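Local coordinates for protein streptomycin 3''-adenylyltransferase (Enterococcus faecalis, PDB 6SXJ) that transfers the AMP group of ATP to the 9-hydroxyl of spectinomycin, releasing diphosphate and so making bacteria resistant to that antibiotic, at residues R164-S169 with C189-T194; E171-N176 with T182-T187; R219-L224 with N242-Y247. All coordinates share one frame; numbering follows the deposited sequence.

In the fold
All three contacts lie in the helical C-terminal half of the chain, on the same side of its centre, away from the strands of the nucleotidyltransferase domain. Contacts 1 and 2 join the same two helices, 159-173 and 181-196, with centres about 10 Å apart; contact 2 is nested inside the loop that contact 1 closes. Contact 3 comes later in the chain, pairing helix 216-229 with helix 241-253; its centre is about 11 Å from that of contact 2 and 16 Å from that of contact 1. I174 meets I245, and I222 meets both I185 and C189. With helix 203-212 against them, these four helices build the core of the C-terminal domain.

Contact 1. Residues R164-S169 with C189-T194; sequences RAIMDS and CRMILT
The branches of I166 meet M191 and T194 at once, and this is the tightly packed part of the contact. CG2 of I166 lies against the M191 side chain, 3.8 Å from its SD, the two chains running alongside each other with opposite headings. The longer arm goes to T194: CD1 of I166 and CG2 of T194 approach tip to tip at 3.5 Å, closer than two methyl carbons usually sit. A beta-branched isoleucine suits this place because CG2 and the CG1-CD1 arm diverge from CB, so that one residue serves two partners.

M191 is stretched out beyond CG, with chi2 at -168° and chi3 at 167°, and this carries its methyl across to the other backbone. There CE rests 3.4 Å from the carbonyl O of I166 and 3.2 Å from OG of S169. These are contacts of a methyl with oxygen, and methionine, long and unbranched, has the reach to make them.

The S169 end is more open to solvent: the small serine is partly exposed and adds little apolar surface, although CE sits close to its OG, whereas I166, M191 and T194 are buried. The loose side is that of R164 and D168, which face solvent and make no contact with segment 189-194; R164 forms a salt bridge with D161. I132 of helix 130-139 also touches I166, and L252 of helix 241-253 touches M191.

The segment axes pass 10.7 Å apart at 155°, the nearly antiparallel pairing of a helical hairpin within the C-terminal helical domain of an aminoglycoside adenylyltransferase.

Contact 2. Residues E171-N176 with T182-T187; sequences EELIDN and TNSILT
The carbonyl O of E172 takes two N-H groups from the turn that leads toward the facing segment. One is the backbone N of D175, at 3.2 Å. The other is ND2 of N176, which reaches back to the same oxygen at 2.9 Å. That second bond is nearly straight, 178° at the hydrogen; it uses an N-H lying in the amide plane of N176 and meets the oxygen from a position tilted 17° from the E172 carbonyl plane. The backbone N of N176 binds L173 O, closing a type I turn from L173 to N176, while its side chain serves E172. Asparagine fits because its side chain is short and carries an N-H donor. Two donors thus hold the E172 oxygen, and the straight, in-plane bond from ND2 would favour one orientation of the amide.

L173, just after E172, carries the apolar contact. Its CG stands opposite the backbone N (chi1 -159°), which sends the forked end across to segment 182-187. CD2 presses on CB of S184 at 3.3 Å, a tight fit, and the other methyl, CD1, crosses toward T187, 3.9 Å from its CB. The rotation of T187 is doubtful, since its OG1 is modelled too near N183 O.

Serine lets the segments come close, L173 and S184 having CA atoms 6.4 Å apart, while its OG makes a weak hydrogen bond to D180. Y177 and I245 also touch S184. N176 and E172 face outward, whereas S184 is buried. A short connection joins helices 159-173 and 181-196, so this contact lies at the turn end of their helical hairpin, in the C-terminal domain of the adenylyltransferase.

Contact 3. Residues R219-L224 with N242-Y247; sequences RERILL and NLTINY
R221 runs its side chain alongside T244, the two passing each other with opposite headings. The chain of R221 bends at chi3 (-75°), which turns NE toward the threonine. NE then donates to OG1 of T244 at 2.8 Å, with an N-H...O angle of 173°. The hydroxyl lies at the edge of the guanidinium, close to its plane, so the bond is direct and well aligned. NH2 continues past it and crosses obliquely to L243, 3.5 Å from CB.

I222 sits beside R221 on the same helix and supplies the apolar half of the contact. Its CG1 reaches CG2 of T244, 3.9 Å away. Threonine therefore suits its place on both counts: one branch accepts a hydrogen bond from arginine, while the methyl branch packs against isoleucine. Y247, one turn along from L243 and T244, stacks its ring with H218, and the same histidine is hydrogen-bonded to T244 OG1.

The segment axes cross nearly at right angles, at 99°, with a closest approach of 9.9 Å, so only a small patch of each helix takes part. I222 also touches I185 and C189 of helix 181-196, tying this crossing to the rest of the helical domain.

R221 is buried, and two of its three guanidinium nitrogens have known partners here: NE has T244, and NH2 forms a salt bridge with E217. That carboxylate probably stabilises the arginine's positive charge, and the charge in turn would strengthen the pull on the threonine oxygen. With T244 buried as well, the bond between the two helices is probably shielded from solvent.

Contact 1. Residues R164-S169 with C189-T194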
loop_
_atom_site.group_PDB
_atom_site.type_symbol
_atom_site.label_atom_id
_atom_site.label_comp_id
_atom_site.label_asym_id
_atom_site.label_seq_id
_atom_site.Cartn_x
_atom_site.Cartn_y
_atom_site.Cartn_z
ATOM N N ARG A 164 2.473 8.457 14.349
ATOM C CA ARG A 164 3.533 9.220 13.732
ATOM C C ARG A 164 3.610 8.967 12.242
ATOM O O ARG A 164 4.010 9.859 11.490
ATOM C CB ARG A 164 4.858 8.847 14.369
ATOM C CG ARG A 164 6.054 9.690 13.912
ATOM C CD ARG A 164 7.038 10.030 15.070
ATOM N NE ARG A 164 7.453 8.837 15.791
ATOM C CZ ARG A 164 8.659 8.300 15.689
ATOM N NH1 ARG A 164 9.570 8.867 14.913
ATOM N NH2 ARG A 164 8.948 7.198 16.360
ATOM N N ALA A 165 3.334 7.730 11.810
ATOM C CA ALA A 165 3.399 7.385 10.394
ATOM C C ALA A 165 2.329 8.124 9.598
ATOM O O ALA A 165 2.620 8.750 8.571
ATOM C CB ALA A 165 3.248 5.870 10.237
ATOM N N ILE A 166 1.078 8.061 10.058
ATOM C CA ILE A 166 -0.014 8.684 9.314
ATOM C C ILE A 166 0.191 10.191 9.211
ATOM O O ILE A 166 0.001 10.787 8.143
ATOM C CB ILE A 166 -1.364 8.343 9.970
ATOM C CG1 ILE A 166 -1.764 6.901 9.651
ATOM C CG2 ILE A 166 -2.441 9.326 9.507
ATOM C CD1 ILE A 166 -2.989 6.424 10.392
ATOM N N MET A 167 0.573 10.838 10.314
ATOM C CA MET A 167 0.705 12.290 10.299
ATOM C C MET A 167 1.821 12.735 9.365
ATOM O O MET A 167 1.671 13.704 8.612
ATOM C CB MET A 167 0.974 12.805 11.709
ATOM C CG MET A 167 -0.014 12.363 12.768
ATOM S SD MET A 167 -1.731 12.399 12.245
ATOM C CE MET A 167 -1.993 14.133 11.947
ATOM N N ASP A 168 2.955 12.045 9.399
ATOM C CA ASP A 168 4.063 12.441 8.538
ATOM C C ASP A 168 3.694 12.284 7.062
ATOM O O ASP A 168 4.073 13.114 6.229
ATOM C CB ASP A 168 5.308 11.622 8.878
ATOM C CG ASP A 168 6.024 12.116 10.124
ATOM O OD1 ASP A 168 5.551 13.095 10.719
ATOM O OD2 ASP A 168 7.060 11.520 10.506
ATOM N N SER A 169 2.884 11.276 6.733
ATOM C CA SER A 169 2.474 11.088 5.345
ATOM C C SER A 169 1.474 12.152 4.910
ATOM O O SER A 169 1.536 12.647 3.777
ATOM C CB SER A 169 1.870 9.699 5.165
ATOM O OG SER A 169 1.252 9.586 3.897
ATOM N N CYS A 189 -9.148 10.474 4.004
ATOM C CA CYS A 189 -10.356 9.881 4.575
ATOM C C CYS A 189 -10.039 8.550 5.246
ATOM O O CYS A 189 -10.443 8.303 6.390
ATOM C CB CYS A 189 -11.414 9.699 3.490
ATOM S SG CYS A 189 -12.146 11.236 2.902
ATOM N N ARG A 190 -9.324 7.670 4.541
ATOM C CA ARG A 190 -8.800 6.464 5.171
ATOM C C ARG A 190 -7.985 6.822 6.411
ATOM O O ARG A 190 -8.177 6.243 7.484
ATOM C CB ARG A 190 -7.948 5.677 4.168
ATOM C CG ARG A 190 -7.579 4.268 4.620
ATOM C CD ARG A 190 -6.532 3.628 3.712
ATOM N NE ARG A 190 -5.219 4.273 3.800
ATOM C CZ ARG A 190 -4.391 4.174 4.839
ATOM N NH1 ARG A 190 -4.726 3.457 5.904
ATOM N NH2 ARG A 190 -3.219 4.800 4.809
ATOM N N MET A 191 -7.082 7.801 6.266
ATOM C CA MET A 191 -6.208 8.199 7.373
ATOM C C MET A 191 -7.004 8.560 8.613
ATOM O O MET A 191 -6.591 8.253 9.742
ATOM C CB MET A 191 -5.369 9.403 6.962
ATOM C CG MET A 191 -4.179 9.112 6.085
ATOM S SD MET A 191 -3.156 10.578 6.018
ATOM C CE MET A 191 -1.643 9.955 5.306
ATOM N N ILE A 192 -8.148 9.221 8.440
ATOM C CA ILE A 192 -8.924 9.713 9.570
ATOM C C ILE A 192 -9.582 8.553 10.308
ATOM O O ILE A 192 -9.527 8.457 11.538
ATOM C CB ILE A 192 -9.959 10.749 9.096
ATOM C CG1 ILE A 192 -9.264 12.084 8.804
ATOM C CG2 ILE A 192 -11.049 10.917 10.140
ATOM C CD1 ILE A 192 -10.083 13.021 7.957
ATOM N N LEU A 193 -10.185 7.635 9.550
ATOM C CA LEU A 193 -10.822 6.477 10.162
ATOM C C LEU A 193 -9.853 5.715 11.048
ATOM O O LEU A 193 -10.129 5.513 12.235
ATOM C CB LEU A 193 -11.397 5.573 9.080
ATOM C CG LEU A 193 -12.720 6.086 8.508
ATOM C CD1 LEU A 193 -13.243 5.208 7.385
ATOM C CD2 LEU A 193 -13.757 6.245 9.599
ATOM N N THR A 194 -8.687 5.341 10.504
ATOM C CA THR A 194 -7.782 4.475 11.242
ATOM C C THR A 194 -7.229 5.164 12.486
ATOM O O THR A 194 -6.993 4.484 13.487
ATOM C CB THR A 194 -6.662 3.967 10.335
ATOM O OG1 THR A 194 -5.665 3.379 11.170
ATOM C CG2 THR A 194 -6.072 5.063 9.511
#

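Contact 2. Residues E171-N176 with T182-T187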
loop_
_atom_site.group_PDB
_atom_site.type_symbol
_atom_site.label_atom_id
_atom_site.label_comp_id
_atom_site.label_asym_id
_atom_site.label_seq_id
_atom_site.Cartn_x
_atom_site.Cartn_y
_atom_site.Cartn_z
ATOM N N GLU A 171 1.441 15.144 5.943
ATOM C CA GLU A 171 2.122 16.431 5.847
ATOM C C GLU A 171 2.654 16.673 4.441
ATOM O O GLU A 171 2.606 17.802 3.936
ATOM C CB GLU A 171 3.255 16.498 6.871
ATOM C CG GLU A 171 2.986 17.451 8.025
ATOM C CD GLU A 171 3.774 17.099 9.274
ATOM O OE1 GLU A 171 3.369 17.534 10.374
ATOM O OE2 GLU A 171 4.798 16.391 9.158
ATOM N N GLU A 172 3.176 15.630 3.794
ATOM C CA GLU A 172 3.592 15.751 2.405
ATOM C C GLU A 172 2.429 15.553 1.446
ATOM O O GLU A 172 2.488 16.039 0.311
ATOM C CB GLU A 172 4.707 14.748 2.106
ATOM C CG GLU A 172 6.075 15.204 2.613
ATOM C CD GLU A 172 7.190 14.277 2.196
ATOM O OE1 GLU A 172 8.326 14.450 2.687
ATOM O OE2 GLU A 172 6.923 13.364 1.386
ATOM N N LEU A 173 1.376 14.860 1.884
ATOM C CA LEU A 173 0.200 14.662 1.040
ATOM C C LEU A 173 -0.488 15.984 0.720
ATOM O O LEU A 173 -0.880 16.228 -0.428
ATOM C CB LEU A 173 -0.774 13.724 1.743
ATOM C CG LEU A 173 -1.823 12.992 0.918
ATOM C CD1 LEU A 173 -2.038 11.601 1.484
ATOM C CD2 LEU A 173 -3.110 13.783 0.923
ATOM N N ILE A 174 -0.631 16.860 1.712
ATOM C CA ILE A 174 -1.277 18.146 1.485
ATOM C C ILE A 174 -0.488 19.002 0.506
ATOM O O ILE A 174 -1.044 19.928 -0.095
ATOM C CB ILE A 174 -1.470 18.902 2.819
ATOM C CG1 ILE A 174 -0.173 18.899 3.633
ATOM C CG2 ILE A 174 -2.600 18.285 3.625
ATOM C CD1 ILE A 174 0.695 20.131 3.423
ATOM N N ASP A 175 0.804 18.724 0.338
ATOM C CA ASP A 175 1.656 19.506 -0.549
ATOM C C ASP A 175 1.768 18.904 -1.940
ATOM O O ASP A 175 2.351 19.538 -2.830
ATOM C CB ASP A 175 3.057 19.647 0.063
ATOM C CG ASP A 175 3.686 20.994 -0.230
ATOM O OD1 ASP A 175 2.947 21.943 -0.569
ATOM O OD2 ASP A 175 4.925 21.104 -0.119
ATOM N N ASN A 176 1.188 17.726 -2.155
ATOM C CA ASN A 176 1.382 16.966 -3.377
ATOM C C ASN A 176 0.103 16.281 -3.809
ATOM O O ASN A 176 0.094 15.116 -4.210
ATOM C CB ASN A 176 2.482 15.932 -3.197
ATOM C CG ASN A 176 3.856 16.574 -3.076
ATOM O OD1 ASN A 176 4.567 16.912 -4.057
ATOM N ND2 ASN A 176 4.213 16.802 -1.852
ATOM N N THR A 182 -7.726 12.439 -6.381
ATOM C CA THR A 182 -8.592 11.400 -5.838
ATOM C C THR A 182 -7.864 10.567 -4.789
ATOM O O THR A 182 -8.421 10.264 -3.727
ATOM C CB THR A 182 -9.121 10.509 -6.967
ATOM O OG1 THR A 182 -9.665 11.326 -8.014
ATOM C CG2 THR A 182 -10.202 9.584 -6.437
ATOM N N ASN A 183 -6.624 10.171 -5.079
ATOM C CA ASN A 183 -5.863 9.398 -4.102
ATOM C C ASN A 183 -5.724 10.171 -2.796
ATOM O O ASN A 183 -6.001 9.643 -1.711
ATOM C CB ASN A 183 -4.484 9.042 -4.664
ATOM C CG ASN A 183 -4.547 8.528 -6.087
ATOM O OD1 ASN A 183 -5.218 9.112 -6.939
ATOM N ND2 ASN A 183 -3.844 7.433 -6.354
ATOM N N SER A 184 -5.318 11.440 -2.886
ATOM C CA SER A 184 -5.015 12.215 -1.688
ATOM C C SER A 184 -6.254 12.402 -0.820
ATOM O O SER A 184 -6.206 12.221 0.403
ATOM C CB SER A 184 -4.418 13.564 -2.090
ATOM O OG SER A 184 -3.081 13.414 -2.533
ATOM N N ILE A 185 -7.381 12.763 -1.436
ATOM C CA ILE A 185 -8.607 12.963 -0.668
ATOM C C ILE A 185 -8.968 11.694 0.091
ATOM O O ILE A 185 -9.205 11.717 1.304
ATOM C CB ILE A 185 -9.760 13.395 -1.593
ATOM C CG1 ILE A 185 -9.468 14.750 -2.230
ATOM C CG2 ILE A 185 -11.063 13.450 -0.816
ATOM C CD1 ILE A 185 -10.554 15.224 -3.173
ATOM N N LEU A 186 -9.038 10.568 -0.614
ATOM C CA LEU A 186 -9.508 9.341 0.019
ATOM C C LEU A 186 -8.462 8.744 0.949
ATOM O O LEU A 186 -8.818 8.123 1.956
ATOM C CB LEU A 186 -9.924 8.326 -1.046
ATOM C CG LEU A 186 -10.919 8.872 -2.074
ATOM C CD1 LEU A 186 -10.831 8.078 -3.368
ATOM C CD2 LEU A 186 -12.341 8.859 -1.528
ATOM N N THR A 187 -7.178 8.930 0.645
ATOM C CA THR A 187 -6.146 8.562 1.606
ATOM C C THR A 187 -6.382 9.263 2.939
ATOM O O THR A 187 -6.410 8.624 3.998
ATOM C CB THR A 187 -4.762 8.907 1.052
ATOM O OG1 THR A 187 -4.666 8.482 -0.315
ATOM C CG2 THR A 187 -3.672 8.222 1.877
#

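Contact 3. Residues R219-L224 with N242-Y247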
loop_
_atom_site.group_PDB
_atom_site.type_symbol
_atom_site.label_atom_id
_atom_site.label_comp_id
_atom_site.label_asym_id
_atom_site.label_seq_id
_atom_site.Cartn_x
_atom_site.Cartn_y
_atom_site.Cartn_z
ATOM N N ARG A 219 -18.258 17.042 1.419
ATOM C CA ARG A 219 -18.863 15.764 1.060
ATOM C C ARG A 219 -19.036 15.647 -0.450
ATOM O O ARG A 219 -18.645 14.644 -1.056
ATOM C CB ARG A 219 -20.208 15.610 1.763
ATOM C CG ARG A 219 -21.150 14.646 1.064
ATOM C CD ARG A 219 -22.219 14.161 2.018
ATOM N NE ARG A 219 -23.345 15.088 2.106
ATOM C CZ ARG A 219 -23.724 15.707 3.220
ATOM N NH1 ARG A 219 -23.063 15.511 4.356
ATOM N NH2 ARG A 219 -24.766 16.526 3.194
ATOM N N GLU A 220 -19.628 16.666 -1.073
ATOM C CA GLU A 220 -19.765 16.672 -2.527
ATOM C C GLU A 220 -18.447 16.301 -3.203
ATOM O O GLU A 220 -18.408 15.418 -4.067
ATOM C CB GLU A 220 -20.244 18.049 -3.002
ATOM C CG GLU A 220 -21.758 18.251 -2.976
ATOM C CD GLU A 220 -22.169 19.693 -3.271
ATOM O OE1 GLU A 220 -23.112 20.193 -2.619
ATOM O OE2 GLU A 220 -21.548 20.330 -4.152
ATOM N N ARG A 221 -17.348 16.956 -2.810
ATOM C CA ARG A 221 -16.065 16.690 -3.461
ATOM C C ARG A 221 -15.518 15.312 -3.094
ATOM O O ARG A 221 -14.890 14.651 -3.932
ATOM C CB ARG A 221 -15.056 17.788 -3.101
ATOM C CG ARG A 221 -15.251 19.090 -3.883
ATOM C CD ARG A 221 -14.126 20.092 -3.650
ATOM N NE ARG A 221 -14.211 20.745 -2.344
ATOM C CZ ARG A 221 -14.773 21.934 -2.131
ATOM N NH1 ARG A 221 -15.312 22.611 -3.137
ATOM N NH2 ARG A 221 -14.801 22.450 -0.909
ATOM N N ILE A 222 -15.751 14.857 -1.862
ATOM C CA ILE A 222 -15.258 13.547 -1.452
ATOM C C ILE A 222 -15.946 12.445 -2.248
ATOM O O ILE A 222 -15.308 11.471 -2.670
ATOM C CB ILE A 222 -15.451 13.356 0.065
ATOM C CG1 ILE A 222 -14.476 14.255 0.838
ATOM C CG2 ILE A 222 -15.258 11.889 0.438
ATOM C CD1 ILE A 222 -14.577 14.145 2.358
ATOM N N LEU A 223 -17.260 12.568 -2.450
ATOM C CA LEU A 223 -17.985 11.572 -3.226
ATOM C C LEU A 223 -17.609 11.630 -4.703
ATOM O O LEU A 223 -17.628 10.600 -5.385
ATOM C CB LEU A 223 -19.485 11.768 -3.037
ATOM C CG LEU A 223 -19.984 11.324 -1.660
ATOM C CD1 LEU A 223 -21.434 11.731 -1.452
ATOM C CD2 LEU A 223 -19.815 9.817 -1.490
ATOM N N LEU A 224 -17.250 12.810 -5.213
ATOM C CA LEU A 224 -16.740 12.889 -6.577
ATOM C C LEU A 224 -15.367 12.241 -6.705
ATOM O O LEU A 224 -14.948 11.922 -7.824
ATOM C CB LEU A 224 -16.695 14.347 -7.040
ATOM C CG LEU A 224 -17.977 14.756 -7.776
ATOM C CD1 LEU A 224 -19.073 15.148 -6.781
ATOM C CD2 LEU A 224 -17.721 15.876 -8.774
ATOM N N ASN A 242 -8.423 22.251 -2.772
ATOM C CA ASN A 242 -7.650 22.793 -1.663
ATOM C C ASN A 242 -8.478 22.830 -0.384
ATOM O O ASN A 242 -7.993 22.457 0.691
ATOM C CB ASN A 242 -7.141 24.189 -2.028
ATOM C CG ASN A 242 -8.207 25.048 -2.676
ATOM O OD1 ASN A 242 -8.862 24.630 -3.634
ATOM N ND2 ASN A 242 -8.390 26.258 -2.153
ATOM N N LEU A 243 -9.741 23.249 -0.484
ATOM C CA LEU A 243 -10.563 23.430 0.710
ATOM C C LEU A 243 -10.798 22.114 1.434
ATOM O O LEU A 243 -10.696 22.037 2.665
ATOM C CB LEU A 243 -11.896 24.071 0.323
ATOM C CG LEU A 243 -11.739 25.334 -0.520
ATOM C CD1 LEU A 243 -13.073 25.903 -0.933
ATOM C CD2 LEU A 243 -10.930 26.366 0.256
ATOM N N THR A 244 -11.138 21.064 0.687
ATOM C CA THR A 244 -11.409 19.781 1.328
ATOM C C THR A 244 -10.135 19.174 1.900
ATOM O O THR A 244 -10.145 18.618 3.003
ATOM C CB THR A 244 -12.064 18.827 0.327
ATOM O OG1 THR A 244 -13.337 19.347 -0.075
ATOM C CG2 THR A 244 -12.254 17.465 0.943
ATOM N N ILE A 245 -9.029 19.255 1.155
ATOM C CA ILE A 245 -7.740 18.823 1.693
ATOM C C ILE A 245 -7.486 19.508 3.030
ATOM O O ILE A 245 -7.148 18.862 4.033
ATOM C CB ILE A 245 -6.616 19.121 0.683
ATOM C CG1 ILE A 245 -6.799 18.284 -0.588
ATOM C CG2 ILE A 245 -5.251 18.860 1.300
ATOM C CD1 ILE A 245 -6.192 16.898 -0.501
ATOM N N ASN A 246 -7.639 20.836 3.059
ATOM C CA ASN A 246 -7.478 21.580 4.303
ATOM C C ASN A 246 -8.441 21.066 5.365
ATOM O O ASN A 246 -8.044 20.797 6.504
ATOM C CB ASN A 246 -7.697 23.073 4.050
ATOM C CG ASN A 246 -6.583 23.694 3.230
ATOM O OD1 ASN A 246 -5.499 23.118 3.101
ATOM N ND2 ASN A 246 -6.844 24.874 2.665
ATOM N N TYR A 247 -9.712 20.901 4.996
ATOM C CA TYR A 247 -10.698 20.393 5.943
ATOM C C TYR A 247 -10.288 19.030 6.489
ATOM O O TYR A 247 -10.275 18.810 7.708
ATOM C CB TYR A 247 -12.067 20.297 5.272
ATOM C CG TYR A 247 -13.029 19.427 6.050
ATOM C CD1 TYR A 247 -13.602 19.891 7.227
ATOM C CD2 TYR A 247 -13.348 18.137 5.626
ATOM C CE1 TYR A 247 -14.468 19.111 7.957
ATOM C CE2 TYR A 247 -14.226 17.347 6.353
ATOM C CZ TYR A 247 -14.781 17.843 7.520
ATOM O OH TYR A 247 -15.653 17.081 8.267
#